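Regulatory protein (PDB 5J2Y) represses quorum-sensing and virulence genes in Pseudomonas aeruginosa by binding promoter DNA, acting as a global regulator. Local coordinates at residues A[29-32]-A[33-36]. Numbering follows the deposited sequence.
Sequences TFWS and RFGI
Phe34 turns its ring edge toward one face of Phe30, a T-shaped pair with centroids 5.9 Å apart and planes at 69°; CE2 of Phe34 sits over the rim of the Phe30 ring rather than its centre. The in-plane edge of Phe30 meets CD1 of Trp31, while Phe30 CD2 lies over one face of the indole. At the indole's edge, near its plane, comes Ile36 CD1, 3.7 Å from Trp31 CE3. A chi1 of -69° leaves Ile36 CG2 anti to the backbone N, which puts it against Trp31, also 3.7 Å from CE3. The Arg33 guanidinium stands nearly perpendicular to the Phe30 ring and has Thr29 O over the centre of one face; its extended chain runs alongside Thr29 and carries NH1 to a salt bridge with Glu25. Trp31 NE1 is hydrogen-bonded to Glu45 OE2, and Tyr61 adds a second edge-to-face partner to Phe34. In the backbone, Trp31 O accepts from Phe34 N and Ile36 N, each at 3.1 Å, from opposite faces of its carbonyl plane. Gly35 N donates to Ser32 O at 3.0 Å, closing a type I turn, and Gly35 has positive phi (75°) in a Schellman motif. Trp31 O and Ser32 O are thus met by backbone N-H groups of the turn leading toward helix 38-45 within the HTH domain; Phe34 and Ile36 pack against buried Phe30 and Trp31, and the arginine's charge is probably offset by Glu25.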
# COMPACT_ATOMS: atom_id res chain seq x y z
N THR A 29 -3.32 1.66 -9.37
CA THR A 29 -3.79 2.92 -8.82
C THR A 29 -3.32 3.00 -7.37
O THR A 29 -2.71 3.95 -6.95
CB THR A 29 -5.35 3.02 -8.90
OG1 THR A 29 -5.78 3.12 -10.27
CG2 THR A 29 -5.85 4.23 -8.19
N PHE A 30 -3.54 1.94 -6.62
CA PHE A 30 -3.26 1.93 -5.20
C PHE A 30 -1.76 1.95 -4.89
O PHE A 30 -1.25 2.81 -4.14
CB PHE A 30 -3.91 0.69 -4.60
CG PHE A 30 -3.70 0.57 -3.12
CD1 PHE A 30 -4.54 1.23 -2.22
CD2 PHE A 30 -2.71 -0.22 -2.64
CE1 PHE A 30 -4.36 1.09 -0.87
CE2 PHE A 30 -2.53 -0.36 -1.30
CZ PHE A 30 -3.33 0.30 -0.40
N TRP A 31 -1.01 1.05 -5.53
CA TRP A 31 0.40 0.93 -5.18
C TRP A 31 1.29 2.06 -5.69
O TRP A 31 2.31 2.39 -5.08
CB TRP A 31 0.91 -0.39 -5.61
CG TRP A 31 0.38 -1.42 -4.80
CD1 TRP A 31 -0.66 -2.26 -5.10
CD2 TRP A 31 0.82 -1.78 -3.49
NE1 TRP A 31 -0.90 -3.12 -4.05
CE2 TRP A 31 0.01 -2.86 -3.06
CE3 TRP A 31 1.83 -1.29 -2.63
CZ2 TRP A 31 0.18 -3.47 -1.84
CZ3 TRP A 31 1.99 -1.87 -1.42
CH2 TRP A 31 1.16 -2.97 -1.02
N SER A 32 0.85 2.72 -6.76
CA SER A 32 1.66 3.76 -7.35
C SER A 32 1.67 5.04 -6.54
O SER A 32 2.57 5.84 -6.71
CB SER A 32 1.28 4.02 -8.83
OG SER A 32 -0.07 4.42 -8.93
N ARG A 33 0.70 5.24 -5.64
CA ARG A 33 0.75 6.40 -4.70
C ARG A 33 2.00 6.38 -3.86
O ARG A 33 2.38 7.42 -3.35
CB ARG A 33 -0.41 6.41 -3.71
CG ARG A 33 -1.77 6.44 -4.35
CD ARG A 33 -2.83 6.95 -3.40
NE ARG A 33 -4.06 7.14 -4.16
CZ ARG A 33 -5.06 6.25 -4.23
NH1 ARG A 33 -5.01 5.13 -3.54
NH2 ARG A 33 -6.12 6.50 -4.98
N PHE A 34 2.56 5.17 -3.67
CA PHE A 34 3.77 4.95 -2.89
C PHE A 34 5.03 4.78 -3.77
O PHE A 34 6.11 4.56 -3.27
CB PHE A 34 3.62 3.69 -1.99
CG PHE A 34 2.36 3.69 -1.15
CD1 PHE A 34 2.27 4.48 -0.02
CD2 PHE A 34 1.29 2.88 -1.48
CE1 PHE A 34 1.13 4.48 0.75
CE2 PHE A 34 0.13 2.90 -0.73
CZ PHE A 34 0.06 3.70 0.40
N GLY A 35 4.86 4.86 -5.09
CA GLY A 35 5.97 4.61 -6.00
C GLY A 35 6.30 3.14 -6.13
O GLY A 35 7.43 2.76 -6.42
N ILE A 36 5.30 2.30 -5.90
CA ILE A 36 5.46 0.87 -5.96
C ILE A 36 4.73 0.38 -7.22
O ILE A 36 3.58 0.71 -7.46
CB ILE A 36 4.89 0.23 -4.69
CG1 ILE A 36 5.76 0.60 -3.50
CG2 ILE A 36 4.85 -1.29 -4.77
CD1 ILE A 36 5.10 0.34 -2.15